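Local coordinates for protein ebony (Drosophila melanogaster, PDB 6DYM) that probably couples beta-alanine to biogenic amines such as dopamine, the peptide bond being formed by its atypical C-terminal condensation domain, at residues A138-H141 with F142-H145; N182-V185 with N186-V189. All coordinates share one frame; numbering follows the deposited sequence. Where two conformers were deposited one is given.

How the contacts relate
Both contacts are local and follow one another along the chain, contact 1 closing before contact 2 opens, so they neither nest nor cross. After strand 119-127 the chain enters helix 133-153, where contact 1 forms successive helical turns and sets side chains against strands 4-8, 62-66 and 119-127. The chain then runs through strand 158-163 and helix 166-174 into strand 178-184, an outermost strand of the seven-stranded mixed sheet. Contact 2 closes a tight turn where that strand ends and the loop toward strand 205-212 begins, and packs it on helix 93-111. The two centres lie about 28 Å apart, with nearest atoms about 17 Å apart.

Contact 1: residues A138-H141 with F142-H145; sequences ACMH and FMEH
A138 and F142 begin four successive i to i+4 backbone bonds, F142 N giving to A138 O at 3.0 Å. The bond from M143 N to C139 O is the shortest at 2.8 Å. E144 N to M140 O and H145 N to H141 O continue the i to i+4 series, so all of A138-H145 is regular alpha helix. On the buried side, M143 sends its chain back toward the preceding turn. CG is anti to its own carbonyl carbon (chi1 -60°) and passes 3.3 Å from C139 O; a bend at chi3 then turns the methyl CE to 4.1 Å from C139 SG. M140 SD lies 3.8 Å from M143 CE in one of two modelled conformers of M140, so that contact is less certain. F142 instead leads its ring away from the preceding turn, onto M4, A6 and V64, while its CB stays 3.4 Å from A138 O. H141, which with M140 touches L171 of helix 166-174, is hydrogen-bonded through ND1 to Y175 OH, and E144 OE1 to Y177 OH. C139, M140 and M143 all rest on T127, packing helix 133-153 against the strand that precedes it in a beta-alpha-beta crossover from 119-127 to 158-163, a topology consistent with the GNAT acetyltransferase fold.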
ATOM      1  N   ALA A 138      -4.089 -12.291  11.230  1.00 24.19           N
ATOM      2  CA  ALA A 138      -5.478 -11.932  11.508  1.00 30.19           C
ATOM      3  C   ALA A 138      -5.774 -10.499  11.076  1.00 20.11           C
ATOM      4  O   ALA A 138      -6.813 -10.230  10.462  1.00 27.02           O
ATOM      5  CB  ALA A 138      -5.787 -12.118  12.994  1.00 21.75           C
ATOM      6  N   CYS A 139      -4.871  -9.564  11.386  1.00 21.20           N
ATOM      7  CA  CYS A 139      -5.104  -8.172  11.017  1.00 26.15           C
ATOM      8  C   CYS A 139      -5.116  -7.999   9.500  1.00 21.58           C
ATOM      9  O   CYS A 139      -5.967  -7.282   8.960  1.00 22.45           O
ATOM     10  CB  CYS A 139      -4.049  -7.274  11.666  1.00 23.12           C
ATOM     11  SG  CYS A 139      -4.425  -5.502  11.593  1.00 25.36           S
ATOM     12  N   MET A 140      -4.203  -8.672   8.793  1.00 23.23           N
ATOM     13  CA  MET A 140      -4.180  -8.572   7.335  0.66 25.17           C
ATOM     14  C   MET A 140      -5.475  -9.093   6.725  1.00 24.32           C
ATOM     15  O   MET A 140      -6.058  -8.449   5.843  1.00 23.82           O
ATOM     16  CB  MET A 140      -2.977  -9.333   6.773  0.66 26.21           C
ATOM     17  CG  MET A 140      -1.632  -8.685   7.080  0.66 27.73           C
ATOM     18  SD  MET A 140      -1.463  -7.041   6.349  0.66 28.41           S
ATOM     19  CE  MET A 140      -0.973  -7.471   4.679  0.66 31.37           C
ATOM     20  N   HIS A 141      -5.941 -10.264   7.181  1.00 19.76           N
ATOM     21  CA  HIS A 141      -7.222 -10.785   6.705  1.00 22.24           C
ATOM     22  C   HIS A 141      -8.347  -9.790   6.976  1.00 26.07           C
ATOM     23  O   HIS A 141      -9.229  -9.585   6.133  1.00 25.84           O
ATOM     24  CB  HIS A 141      -7.538 -12.131   7.375  1.00 21.93           C
ATOM     25  CG  HIS A 141      -6.893 -13.318   6.714  1.00 24.64           C
ATOM     26  ND1 HIS A 141      -7.240 -13.755   5.455  1.00 21.49           N
ATOM     27  CD2 HIS A 141      -5.934 -14.168   7.153  1.00 28.88           C
ATOM     28  CE1 HIS A 141      -6.515 -14.813   5.139  1.00 24.63           C
ATOM     29  NE2 HIS A 141      -5.712 -15.084   6.153  1.00 22.81           N
ATOM     30  N   PHE A 142      -8.322  -9.151   8.148  1.00 20.01           N
ATOM     31  CA  PHE A 142      -9.380  -8.216   8.519  1.00 26.77           C
ATOM     32  C   PHE A 142      -9.362  -6.979   7.628  1.00 23.74           C
ATOM     33  O   PHE A 142     -10.407  -6.532   7.143  1.00 23.46           O
ATOM     34  CB  PHE A 142      -9.225  -7.830   9.992  1.00 25.25           C
ATOM     35  CG  PHE A 142     -10.326  -6.955  10.519  1.00 26.55           C
ATOM     36  CD1 PHE A 142     -11.514  -7.507  10.973  1.00 25.00           C
ATOM     37  CD2 PHE A 142     -10.166  -5.580  10.583  1.00 28.26           C
ATOM     38  CE1 PHE A 142     -12.527  -6.700  11.467  1.00 29.67           C
ATOM     39  CE2 PHE A 142     -11.175  -4.767  11.077  1.00 31.17           C
ATOM     40  CZ  PHE A 142     -12.355  -5.326  11.519  1.00 29.77           C
ATOM     41  N   MET A 143      -8.181  -6.400   7.408  1.00 19.23           N
ATOM     42  CA  MET A 143      -8.093  -5.221   6.550  1.00 21.19           C
ATOM     43  C   MET A 143      -8.432  -5.562   5.105  1.00 22.25           C
ATOM     44  O   MET A 143      -9.057  -4.762   4.402  1.00 26.58           O
ATOM     45  CB  MET A 143      -6.697  -4.621   6.621  1.00 24.40           C
ATOM     46  CG  MET A 143      -6.298  -4.175   8.003  1.00 25.28           C
ATOM     47  SD  MET A 143      -4.878  -3.092   7.937  1.00 37.91           S
ATOM     48  CE  MET A 143      -3.540  -4.265   7.787  1.00 27.59           C
ATOM     49  N   GLU A 144      -8.008  -6.733   4.639  1.00 25.91           N
ATOM     50  CA  GLU A 144      -8.357  -7.152   3.288  1.00 24.48           C
ATOM     51  C   GLU A 144      -9.868  -7.251   3.126  1.00 31.62           C
ATOM     52  O   GLU A 144     -10.428  -6.845   2.099  1.00 30.61           O
ATOM     53  CB  GLU A 144      -7.686  -8.493   3.002  1.00 27.48           C
ATOM     54  CG  GLU A 144      -8.021  -9.107   1.675  1.00 43.69           C
ATOM     55  CD  GLU A 144      -7.914  -8.128   0.520  1.00 50.53           C
ATOM     56  OE1 GLU A 144      -8.862  -8.107  -0.302  1.00 43.98           O
ATOM     57  OE2 GLU A 144      -6.908  -7.404   0.447  1.00 47.90           O
ATOM     58  N   HIS A 145     -10.543  -7.801   4.137  1.00 24.07           N
ATOM     59  CA  HIS A 145     -11.995  -7.910   4.122  1.00 23.03           C
ATOM     60  C   HIS A 145     -12.655  -6.539   4.173  1.00 27.74           C
ATOM     61  O   HIS A 145     -13.673  -6.316   3.514  1.00 32.55           O
ATOM     62  CB  HIS A 145     -12.452  -8.786   5.300  1.00 33.66           C
ATOM     63  CG  HIS A 145     -13.940  -8.908   5.457  1.00 38.57           C
ATOM     64  ND1 HIS A 145     -14.694  -7.988   6.156  1.00 42.67           N
ATOM     65  CD2 HIS A 145     -14.802  -9.872   5.052  1.00 38.16           C
ATOM     66  CE1 HIS A 145     -15.960  -8.365   6.150  1.00 39.87           C
ATOM     67  NE2 HIS A 145     -16.053  -9.505   5.488  1.00 47.35           N
TER

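Contact 2: residues N182-V185 with N186-V189; sequences NFQV and NEYV
Q184 reaches over the turn with its amide, and NE2 gives a nearly straight hydrogen bond to N186 OD1, 2.8 Å long with an N-H...O angle of 170°. The donor lies in the carbonyl plane of N186 and uses a lone pair of OD1, which in turn sits in the amide plane of Q184, although the two amides are turned 80° against each other. An extended Q184 chain meets an N186 side chain folded back: N186 CG stands between its own backbone N and carbonyl carbon (chi1 66°), which swings OD1 back to Q184. E187 crosses Q184 at a slant, its CG 3.6 Å from Q184 NE2. In the backbone, E187 N binds Q184 O at 3.0 Å. This closes a type I beta turn with V185 and N186 at its corners. A weak bond from Y188 N to V185 O, 3.3 Å, adds an overlapping turn, together a short 3-10 segment where edge strand 178-184 leaves the sheet. A water donates to both V185 O and Y188 O, bridging the turn's exit. Across it F183 brings its ring edge to the backbone: CE2 lies 3.8 Å from Y188 N, in the ring plane, and 4.0 Å from Y188 CB. Further out, F102 of helix 93-111 meets the rings of F183 and Y188 edge-to-face. R205 NH1 holds Q184 OE1, while D202 OD1 and A200 O both accept from N186 ND2.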
ATOM      1  N   ASN A 182       3.205  -9.446 -13.713  1.00 19.00           N
ATOM      2  CA  ASN A 182       4.132 -10.084 -12.782  1.00 24.64           C
ATOM      3  C   ASN A 182       5.528  -9.687 -13.238  1.00 23.01           C
ATOM      4  O   ASN A 182       6.117 -10.345 -14.097  1.00 22.56           O
ATOM      5  CB  ASN A 182       3.944 -11.605 -12.754  1.00 25.27           C
ATOM      6  CG  ASN A 182       4.837 -12.285 -11.735  1.00 29.68           C
ATOM      7  OD1 ASN A 182       5.871 -11.749 -11.334  1.00 27.77           O
ATOM      8  ND2 ASN A 182       4.433 -13.470 -11.299  1.00 21.42           N
ATOM      9  N   PHE A 183       6.066  -8.622 -12.657  1.00 22.35           N
ATOM     10  CA  PHE A 183       7.311  -8.049 -13.145  1.00 20.47           C
ATOM     11  C   PHE A 183       8.481  -8.431 -12.251  1.00 26.67           C
ATOM     12  O   PHE A 183       8.384  -8.382 -11.022  1.00 23.68           O
ATOM     13  CB  PHE A 183       7.215  -6.527 -13.253  1.00 21.29           C
ATOM     14  CG  PHE A 183       8.308  -5.920 -14.089  1.00 26.01           C
ATOM     15  CD1 PHE A 183       8.197  -5.873 -15.470  1.00 25.23           C
ATOM     16  CD2 PHE A 183       9.454  -5.414 -13.497  1.00 21.53           C
ATOM     17  CE1 PHE A 183       9.209  -5.323 -16.241  1.00 23.52           C
ATOM     18  CE2 PHE A 183      10.470  -4.866 -14.265  1.00 23.38           C
ATOM     19  CZ  PHE A 183      10.347  -4.824 -15.635  1.00 19.94           C
ATOM     20  N   GLN A 184       9.592  -8.799 -12.887  1.00 23.84           N
ATOM     21  CA  GLN A 184      10.842  -9.109 -12.198  1.00 28.46           C
ATOM     22  C   GLN A 184      11.540  -7.802 -11.836  1.00 23.77           C
ATOM     23  O   GLN A 184      12.007  -7.079 -12.721  1.00 24.92           O
ATOM     24  CB  GLN A 184      11.715  -9.982 -13.096  1.00 25.21           C
ATOM     25  CG  GLN A 184      12.906 -10.636 -12.421  1.00 29.67           C
ATOM     26  CD  GLN A 184      13.592 -11.626 -13.339  1.00 32.37           C
ATOM     27  OE1 GLN A 184      12.966 -12.563 -13.834  1.00 32.42           O
ATOM     28  NE2 GLN A 184      14.880 -11.415 -13.586  1.00 31.32           N
ATOM     29  N   VAL A 185      11.643  -7.509 -10.535  1.00 23.83           N
ATOM     30  CA  VAL A 185      12.044  -6.166 -10.120  1.00 22.61           C
ATOM     31  C   VAL A 185      13.496  -5.868 -10.488  1.00 28.39           C
ATOM     32  O   VAL A 185      13.859  -4.699 -10.666  1.00 23.35           O
ATOM     33  CB  VAL A 185      11.785  -5.952  -8.613  1.00 23.26           C
ATOM     34  CG1 VAL A 185      10.373  -6.402  -8.242  1.00 22.04           C
ATOM     35  CG2 VAL A 185      12.827  -6.664  -7.768  1.00 25.81           C
ATOM     36  N   ASN A 186      14.350  -6.889 -10.628  1.00 23.55           N
ATOM     37  CA  ASN A 186      15.741  -6.600 -10.981  1.00 26.77           C
ATOM     38  C   ASN A 186      15.933  -6.294 -12.463  1.00 26.41           C
ATOM     39  O   ASN A 186      17.068  -6.050 -12.885  1.00 26.49           O
ATOM     40  CB  ASN A 186      16.677  -7.745 -10.544  1.00 24.85           C
ATOM     41  CG  ASN A 186      16.439  -9.058 -11.288  1.00 29.49           C
ATOM     42  OD1 ASN A 186      15.907  -9.091 -12.398  1.00 33.67           O
ATOM     43  ND2 ASN A 186      16.846 -10.159 -10.660  1.00 27.49           N
ATOM     44  N   GLU A 187      14.866  -6.295 -13.258  1.00 22.53           N
ATOM     45  CA  GLU A 187      14.948  -5.890 -14.653  1.00 26.89           C
ATOM     46  C   GLU A 187      14.536  -4.438 -14.878  1.00 29.97           C
ATOM     47  O   GLU A 187      14.665  -3.943 -16.003  1.00 28.33           O
ATOM     48  CB  GLU A 187      14.078  -6.810 -15.521  1.00 28.11           C
ATOM     49  CG  GLU A 187      14.438  -8.289 -15.408  1.00 34.69           C
ATOM     50  CD  GLU A 187      15.455  -8.740 -16.440  1.00 49.79           C
ATOM     51  OE1 GLU A 187      15.488  -9.952 -16.746  1.00 53.45           O
ATOM     52  OE2 GLU A 187      16.218  -7.888 -16.950  1.00 58.08           O
ATOM     53  N   TYR A 188      14.049  -3.745 -13.852  1.00 24.34           N
ATOM     54  CA  TYR A 188      13.616  -2.367 -14.038  1.00 27.80           C
ATOM     55  C   TYR A 188      14.821  -1.448 -14.208  1.00 25.77           C
ATOM     56  O   TYR A 188      15.775  -1.504 -13.424  1.00 22.89           O
ATOM     57  CB  TYR A 188      12.764  -1.898 -12.860  1.00 22.88           C
ATOM     58  CG  TYR A 188      12.397  -0.432 -12.978  1.00 25.08           C
ATOM     59  CD1 TYR A 188      11.524   0.003 -13.970  1.00 22.39           C
ATOM     60  CD2 TYR A 188      12.947   0.518 -12.122  1.00 24.95           C
ATOM     61  CE1 TYR A 188      11.195   1.344 -14.096  1.00 23.81           C
ATOM     62  CE2 TYR A 188      12.620   1.861 -12.238  1.00 22.64           C
ATOM     63  CZ  TYR A 188      11.745   2.265 -13.228  1.00 26.84           C
ATOM     64  OH  TYR A 188      11.418   3.596 -13.354  1.00 28.01           O
ATOM     65  N   VAL A 189      14.767  -0.592 -15.226  1.00 27.29           N
ATOM     66  CA  VAL A 189      15.845   0.339 -15.545  1.00 28.27           C
ATOM     67  C   VAL A 189      15.399   1.746 -15.185  1.00 25.88           C
ATOM     68  O   VAL A 189      14.309   2.179 -15.574  1.00 23.98           O
ATOM     69  CB  VAL A 189      16.248   0.269 -17.027  1.00 34.39           C
ATOM     70  CG1 VAL A 189      17.542   1.050 -17.254  1.00 28.83           C
ATOM     71  CG2 VAL A 189      16.402  -1.168 -17.464  1.00 25.48           C
TER
HETATM   72  O   HOH W   1      16.039  -2.729 -10.990  1.00 29.49           O